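Putative 4-amino-4-deoxychorismate lyase (Thermus thermophilus, PDB 2ZGI) probably acts as a pyridoxal-phosphate-dependent lyase of the class-IV aminotransferase family, splitting 4-amino-4-deoxychorismate into 4-aminobenzoate and pyruvate. Local coordinates at the interface of chains A and B. Coordinates in Å, arbitrary orientation; residue numbers count along the deposited sequence, not the author numbering. Chains: chain A/B, Putative 4-amino-4-deoxychorismate lyase.

Contact 1: the interface of chains A and B. Residues chain A 2, 4, 9, 18-19; chain B 13, 17, 82, 91, 93.
A:Tyr19, at the end of helix 15-19, reaches across to B:Glu93, B:Arg82 and B:Leu91 in the subunit interface of this class-IV aminotransferase-family protein. Its hydroxyl OH donates a hydrogen bond of 2.6 Å to the carboxylate oxygen OE1 of B:Glu93, which accepts on its syn lone pair, on the side of OE2. A water bridges the same two groups, 2.8 Å from B:Glu93 OE2 and more loosely placed against the hydroxyl. B:Glu93 swings its CG between the backbone N and the carbonyl carbon (chi1 48°), a crowded position, and from CG the chain runs extended toward the phenol. Over one face of the A:Tyr19 ring lies the guanidinium of B:Arg82, the planes 9° apart, with NE 4.1 Å from the ring centroid in a cation-pi stack. Within chain B, B:Arg82 NE also makes a long salt bridge of 4.0 Å to B:Glu93 OE1, which may help to hold the carboxylate in place.

B:Leu91 splits its two methyls between partners: CD2 touches ring carbon CE1 of A:Tyr19 at 3.6 Å, while CD1 packs on A:Leu9 CD2 and A:Leu4. B:Leu13 extends the apolar patch, its CD2 lying 3.7 Å from A:Leu4 CD1 and its CD1 against A:Leu18. Antiparallel bridges pair A:Arg2 with B:Glu93 and A:Leu4 with B:Leu91, adding strand 2-4 of one chain to strand 89-96 of the other. A second water joins the carbonyls of A:Leu18 and B:Phe17.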
ATOM      1  N   ARG A   2      -2.687 -41.873   3.233  1.00 34.60           N
ATOM      2  CA  ARG A   2      -1.633 -40.866   3.370  1.00 34.07           C
ATOM      3  C   ARG A   2      -0.350 -41.552   3.841  1.00 33.19           C
ATOM      4  O   ARG A   2      -0.355 -42.230   4.880  1.00 32.26           O
ATOM      5  CB  ARG A   2      -2.112 -39.819   4.380  1.00 34.56           C
ATOM      6  CG  ARG A   2      -1.140 -38.773   4.895  1.00 37.30           C
ATOM      7  CD  ARG A   2      -1.963 -37.813   5.791  1.00 41.71           C
ATOM      8  NE  ARG A   2      -1.282 -37.303   6.992  1.00 48.72           N
ATOM      9  CZ  ARG A   2      -1.905 -36.874   8.107  1.00 50.71           C
ATOM     10  NH1 ARG A   2      -3.228 -36.917   8.208  1.00 51.43           N
ATOM     11  NH2 ARG A   2      -1.210 -36.404   9.140  1.00 51.55           N
ATOM     12  N   LEU A   4       3.836 -41.220   4.825  1.00 30.96           N
ATOM     13  CA  LEU A   4       5.037 -40.465   5.192  1.00 31.73           C
ATOM     14  C   LEU A   4       6.308 -41.303   4.981  1.00 32.70           C
ATOM     15  O   LEU A   4       6.486 -42.331   5.641  1.00 32.50           O
ATOM     16  CB  LEU A   4       4.958 -40.038   6.651  1.00 30.91           C
ATOM     17  CG  LEU A   4       6.164 -39.319   7.252  1.00 31.22           C
ATOM     18  CD1 LEU A   4       6.565 -38.084   6.429  1.00 29.88           C
ATOM     19  CD2 LEU A   4       5.871 -38.929   8.695  1.00 31.97           C
ATOM     20  N   LEU A   9       0.456 -42.933   7.435  1.00 41.31           N
ATOM     21  CA  LEU A   9       0.500 -41.939   8.516  1.00 41.69           C
ATOM     22  C   LEU A   9      -0.900 -41.476   8.902  1.00 41.88           C
ATOM     23  O   LEU A   9      -1.677 -41.021   8.053  1.00 40.87           O
ATOM     24  CB  LEU A   9       1.353 -40.728   8.124  1.00 41.55           C
ATOM     25  CG  LEU A   9       1.306 -39.502   9.053  1.00 41.99           C
ATOM     26  CD1 LEU A   9       1.959 -39.817  10.410  1.00 41.98           C
ATOM     27  CD2 LEU A   9       1.972 -38.302   8.412  1.00 40.80           C
ATOM     28  N   LEU A  18      -0.685 -28.045   9.426  1.00 27.59           N
ATOM     29  CA  LEU A  18       0.486 -28.767   8.944  1.00 27.82           C
ATOM     30  C   LEU A  18       0.907 -28.314   7.546  1.00 26.74           C
ATOM     31  O   LEU A  18       2.114 -28.129   7.279  1.00 25.84           O
ATOM     32  CB  LEU A  18       0.129 -30.253   8.863  1.00 29.22           C
ATOM     33  CG  LEU A  18       0.450 -31.299   9.938  1.00 33.12           C
ATOM     34  CD1 LEU A  18       0.512 -30.751  11.298  1.00 36.01           C
ATOM     35  CD2 LEU A  18      -0.530 -32.486   9.830  1.00 34.68           C
ATOM     36  N   TYR A  19      -0.080 -28.163   6.654  1.00 25.07           N
ATOM     37  CA  TYR A  19       0.192 -27.916   5.220  1.00 24.69           C
ATOM     38  C   TYR A  19       0.212 -26.452   4.781  1.00 24.49           C
ATOM     39  O   TYR A  19       0.761 -26.139   3.703  1.00 23.67           O
ATOM     40  CB  TYR A  19      -0.816 -28.630   4.319  1.00 24.88           C
ATOM     41  CG  TYR A  19      -0.854 -30.139   4.413  1.00 28.52           C
ATOM     42  CD1 TYR A  19       0.131 -30.861   5.099  1.00 32.71           C
ATOM     43  CD2 TYR A  19      -1.868 -30.854   3.781  1.00 34.23           C
ATOM     44  CE1 TYR A  19       0.093 -32.263   5.176  1.00 35.26           C
ATOM     45  CE2 TYR A  19      -1.923 -32.256   3.859  1.00 36.17           C
ATOM     46  CZ  TYR A  19      -0.936 -32.949   4.554  1.00 37.53           C
ATOM     47  OH  TYR A  19      -0.984 -34.333   4.617  1.00 37.62           O
TER
ATOM     48  N   LEU B  13       6.203 -35.365  12.392  1.00 35.90           N
ATOM     49  CA  LEU B  13       6.859 -34.668  11.291  1.00 34.41           C
ATOM     50  C   LEU B  13       7.836 -33.678  11.878  1.00 34.04           C
ATOM     51  O   LEU B  13       7.660 -33.269  13.021  1.00 33.41           O
ATOM     52  CB  LEU B  13       5.813 -33.925  10.466  1.00 34.49           C
ATOM     53  CG  LEU B  13       4.825 -34.796   9.707  1.00 33.29           C
ATOM     54  CD1 LEU B  13       3.486 -34.079   9.487  1.00 35.75           C
ATOM     55  CD2 LEU B  13       5.438 -35.182   8.396  1.00 34.44           C
ATOM     56  N   PHE B  17       8.674 -28.050   9.290  1.00 27.41           N
ATOM     57  CA  PHE B  17       7.599 -28.398   8.388  1.00 27.67           C
ATOM     58  C   PHE B  17       6.252 -27.886   8.911  1.00 28.52           C
ATOM     59  O   PHE B  17       5.467 -27.321   8.142  1.00 27.77           O
ATOM     60  CB  PHE B  17       7.532 -29.917   8.245  1.00 27.26           C
ATOM     61  CG  PHE B  17       6.509 -30.386   7.258  1.00 27.10           C
ATOM     62  CD1 PHE B  17       6.865 -30.631   5.940  1.00 28.56           C
ATOM     63  CD2 PHE B  17       5.184 -30.603   7.647  1.00 28.39           C
ATOM     64  CE1 PHE B  17       5.911 -31.080   5.015  1.00 28.27           C
ATOM     65  CE2 PHE B  17       4.221 -31.040   6.723  1.00 27.51           C
ATOM     66  CZ  PHE B  17       4.589 -31.277   5.416  1.00 26.02           C
ATOM     67  N   ARG B  82      -2.014 -35.678  -3.639  1.00 25.81           N
ATOM     68  CA  ARG B  82      -1.163 -34.624  -3.196  1.00 26.12           C
ATOM     69  C   ARG B  82       0.216 -35.126  -2.804  1.00 25.56           C
ATOM     70  O   ARG B  82       0.335 -36.087  -2.022  1.00 26.72           O
ATOM     71  CB  ARG B  82      -1.830 -33.971  -2.010  1.00 26.45           C
ATOM     72  CG  ARG B  82      -1.239 -32.655  -1.652  1.00 29.01           C
ATOM     73  CD  ARG B  82      -1.549 -32.438  -0.209  1.00 33.92           C
ATOM     74  NE  ARG B  82      -0.419 -31.796   0.381  1.00 38.83           N
ATOM     75  CZ  ARG B  82      -0.304 -30.485   0.462  1.00 36.34           C
ATOM     76  NH1 ARG B  82      -1.298 -29.745   0.016  1.00 36.08           N
ATOM     77  NH2 ARG B  82       0.775 -29.950   0.998  1.00 31.12           N
ATOM     78  N   LEU B  91       5.597 -36.743   1.553  1.00 31.68           N
ATOM     79  CA  LEU B  91       4.237 -37.041   1.869  1.00 31.13           C
ATOM     80  C   LEU B  91       3.496 -37.261   0.557  1.00 30.17           C
ATOM     81  O   LEU B  91       3.647 -36.481  -0.386  1.00 29.29           O
ATOM     82  CB  LEU B  91       3.690 -35.891   2.717  1.00 32.09           C
ATOM     83  CG  LEU B  91       2.664 -36.003   3.850  1.00 34.61           C
ATOM     84  CD1 LEU B  91       2.853 -37.173   4.809  1.00 33.76           C
ATOM     85  CD2 LEU B  91       2.705 -34.671   4.620  1.00 37.83           C
ATOM     86  N   GLU B  93      -0.425 -38.669  -0.773  1.00 27.78           N
ATOM     87  CA  GLU B  93      -1.776 -39.023  -0.333  1.00 28.81           C
ATOM     88  C   GLU B  93      -2.791 -38.990  -1.458  1.00 28.40           C
ATOM     89  O   GLU B  93      -2.586 -38.312  -2.474  1.00 28.56           O
ATOM     90  CB  GLU B  93      -2.219 -38.079   0.776  1.00 29.31           C
ATOM     91  CG  GLU B  93      -1.973 -36.636   0.459  1.00 31.87           C
ATOM     92  CD  GLU B  93      -2.180 -35.778   1.673  1.00 35.40           C
ATOM     93  OE1 GLU B  93      -1.155 -35.244   2.175  1.00 34.02           O
ATOM     94  OE2 GLU B  93      -3.357 -35.692   2.130  1.00 33.91           O
TER
HETATM   95  O   HOH W   1       4.225 -27.250   5.541  1.00 21.86           O
HETATM   96  O   HOH W   2      -4.088 -35.357   4.831  1.00 38.51           O

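Contact 2: the interface of chains A and B. Residues chain A 129-132; chain B 20, 119, 122, 129.
A:Asn129 and B:Asn129 face each other across the two-fold of this class-IV aminotransferase-family pair, where the loop entering helix 131-141 meets its own copy. The backbone N of A:Tyr130 donates a hydrogen bond of 3.3 Å to the carbonyl O of B:His20, approaching well above the carbonyl plane, 50° out of it. The side-chain ND2 of B:Asn129 is placed 3.0 Å from the backbone N of A:Leu131, at the start of the helix. As modelled, two donors meet there; turning the amide over would bring OD1 to that N-H as a plausible cap of the helix, so the amide's orientation is doubtful.

Two linked waters carry further polar contacts. One lies 3.0 Å from A:Asn129 ND2 and also meets the carbonyl O of B:Asn129; the other sits 2.9 Å from the carbonyl O of A:Asn129 and near B:Asn129 ND2. As modelled, the asparagine–water–carbonyl bridge runs both ways.

Among the rings, the side chains of A:Tyr130 and B:His20 run parallel. A:Tyr130 CD2 sits over the centre of one imidazole face, 3.3 Å from B:His20 CD2, and the ring planes are tilted by about 32°. With CG anti to the backbone N (chi1 -162°), the phenol extends alongside the histidine.

Apolar packing covers the helix start. The ring carbon CG of A:Pro132 packs on the imidazole, 3.5 Å from B:His119 CD2, the proline and histidine side chains running antiparallel. B:Leu122 CD1 comes to 3.9 Å from A:Leu131 CB and also borders A:Pro132.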
ATOM      1  N   ASN A 129       3.465 -18.863   8.670  1.00 22.57           N
ATOM      2  CA  ASN A 129       4.008 -18.592   7.358  1.00 22.36           C
ATOM      3  C   ASN A 129       5.393 -17.931   7.523  1.00 23.35           C
ATOM      4  O   ASN A 129       5.564 -16.729   7.330  1.00 22.82           O
ATOM      5  CB  ASN A 129       3.033 -17.755   6.496  1.00 21.22           C
ATOM      6  CG  ASN A 129       1.908 -18.576   5.946  1.00 20.02           C
ATOM      7  OD1 ASN A 129       1.437 -19.523   6.604  1.00 22.65           O
ATOM      8  ND2 ASN A 129       1.463 -18.250   4.743  1.00 16.08           N
ATOM      9  N   TYR A 130       6.392 -18.747   7.860  1.00 23.41           N
ATOM     10  CA  TYR A 130       7.661 -18.214   8.331  1.00 23.31           C
ATOM     11  C   TYR A 130       8.802 -18.337   7.322  1.00 23.34           C
ATOM     12  O   TYR A 130       9.944 -18.004   7.625  1.00 23.06           O
ATOM     13  CB  TYR A 130       8.038 -18.953   9.602  1.00 24.16           C
ATOM     14  CG  TYR A 130       9.069 -18.281  10.472  1.00 25.21           C
ATOM     15  CD1 TYR A 130       8.796 -17.080  11.129  1.00 28.21           C
ATOM     16  CD2 TYR A 130      10.286 -18.902  10.711  1.00 28.86           C
ATOM     17  CE1 TYR A 130       9.771 -16.486  11.976  1.00 27.69           C
ATOM     18  CE2 TYR A 130      11.241 -18.332  11.533  1.00 29.76           C
ATOM     19  CZ  TYR A 130      10.979 -17.139  12.161  1.00 30.06           C
ATOM     20  OH  TYR A 130      11.962 -16.613  12.960  1.00 31.42           O
ATOM     21  N   LEU A 131       8.491 -18.835   6.127  1.00 22.97           N
ATOM     22  CA  LEU A 131       9.527 -19.165   5.153  1.00 24.16           C
ATOM     23  C   LEU A 131      10.372 -17.969   4.749  1.00 23.31           C
ATOM     24  O   LEU A 131      11.601 -18.101   4.596  1.00 22.12           O
ATOM     25  CB  LEU A 131       8.900 -19.819   3.927  1.00 24.02           C
ATOM     26  CG  LEU A 131       9.560 -20.982   3.182  1.00 27.83           C
ATOM     27  CD1 LEU A 131      10.481 -21.819   4.027  1.00 26.72           C
ATOM     28  CD2 LEU A 131       8.454 -21.815   2.460  1.00 26.75           C
ATOM     29  N   PRO A 132       9.737 -16.779   4.604  1.00 23.03           N
ATOM     30  CA  PRO A 132      10.573 -15.653   4.219  1.00 22.99           C
ATOM     31  C   PRO A 132      11.655 -15.370   5.287  1.00 23.16           C
ATOM     32  O   PRO A 132      12.797 -15.002   4.939  1.00 23.55           O
ATOM     33  CB  PRO A 132       9.559 -14.494   4.117  1.00 22.80           C
ATOM     34  CG  PRO A 132       8.273 -15.174   3.735  1.00 23.55           C
ATOM     35  CD  PRO A 132       8.298 -16.405   4.631  1.00 22.96           C
TER
ATOM     36  N   HIS B  20       6.666 -23.693  10.379  1.00 25.12           N
ATOM     37  CA  HIS B  20       7.098 -22.628   9.482  1.00 24.17           C
ATOM     38  C   HIS B  20       6.499 -22.726   8.100  1.00 22.77           C
ATOM     39  O   HIS B  20       6.843 -21.935   7.203  1.00 22.48           O
ATOM     40  CB  HIS B  20       8.613 -22.642   9.364  1.00 24.50           C
ATOM     41  CG  HIS B  20       9.327 -22.278  10.629  1.00 26.42           C
ATOM     42  ND1 HIS B  20      10.653 -22.575  10.834  1.00 29.41           N
ATOM     43  CD2 HIS B  20       8.905 -21.663  11.756  1.00 25.13           C
ATOM     44  CE1 HIS B  20      11.034 -22.122  12.015  1.00 29.65           C
ATOM     45  NE2 HIS B  20       9.992 -21.563  12.595  1.00 30.16           N
ATOM     46  N   HIS B 119       3.044 -13.430  -1.587  1.00 27.34           N
ATOM     47  CA  HIS B 119       4.357 -13.053  -1.146  1.00 28.59           C
ATOM     48  C   HIS B 119       5.286 -12.738  -2.321  1.00 28.94           C
ATOM     49  O   HIS B 119       5.330 -13.478  -3.318  1.00 30.47           O
ATOM     50  CB  HIS B 119       5.000 -14.082  -0.232  1.00 27.89           C
ATOM     51  CG  HIS B 119       6.250 -13.565   0.402  1.00 28.31           C
ATOM     52  ND1 HIS B 119       7.443 -13.471  -0.282  1.00 27.11           N
ATOM     53  CD2 HIS B 119       6.470 -13.029   1.624  1.00 25.69           C
ATOM     54  CE1 HIS B 119       8.360 -12.949   0.507  1.00 27.54           C
ATOM     55  NE2 HIS B 119       7.794 -12.673   1.669  1.00 30.09           N
ATOM     56  N   LEU B 122       7.708 -15.736  -2.877  1.00 26.86           N
ATOM     57  CA  LEU B 122       7.192 -17.101  -2.926  1.00 26.62           C
ATOM     58  C   LEU B 122       6.004 -17.303  -3.856  1.00 25.70           C
ATOM     59  O   LEU B 122       5.479 -18.427  -3.965  1.00 25.05           O
ATOM     60  CB  LEU B 122       6.845 -17.592  -1.519  1.00 26.89           C
ATOM     61  CG  LEU B 122       7.894 -17.450  -0.398  1.00 29.59           C
ATOM     62  CD1 LEU B 122       7.323 -17.985   0.914  1.00 29.88           C
ATOM     63  CD2 LEU B 122       9.250 -18.109  -0.726  1.00 30.52           C
ATOM     64  N   ASN B 129       3.451 -21.941   2.763  1.00 21.76           N
ATOM     65  CA  ASN B 129       3.089 -20.616   3.260  1.00 20.90           C
ATOM     66  C   ASN B 129       1.843 -20.151   2.535  1.00 21.53           C
ATOM     67  O   ASN B 129       1.895 -19.337   1.590  1.00 21.83           O
ATOM     68  CB  ASN B 129       4.263 -19.653   3.114  1.00 21.14           C
ATOM     69  CG  ASN B 129       5.267 -19.818   4.220  1.00 21.73           C
ATOM     70  OD1 ASN B 129       5.497 -20.931   4.737  1.00 27.23           O
ATOM     71  ND2 ASN B 129       5.858 -18.740   4.610  1.00 15.60           N
TER
HETATM   72  O   HOH W   3       2.522 -16.325   2.676  1.00 37.77           O
HETATM   73  O   HOH W   4       4.966 -15.684   4.648  1.00 57.52           O

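About 18 Å separates the C-alpha centres of contact 1 and contact 2, two patches of one two-fold interface. They share no residue, but sequence joins them: B:His20 of contact 2 follows helix 15-19, which supplies A:Tyr19 and B:Phe17 to contact 1. Contact 1 couples the subunits through strands 2-4 and 89-96, whereas contact 2 brings together both copies of the loop before helix 131-141. Each patch has its twin with the chains exchanged, so strand pairing and loop packing probably both help to hold the dimer usual in this family; the deposited assembly contains four chains.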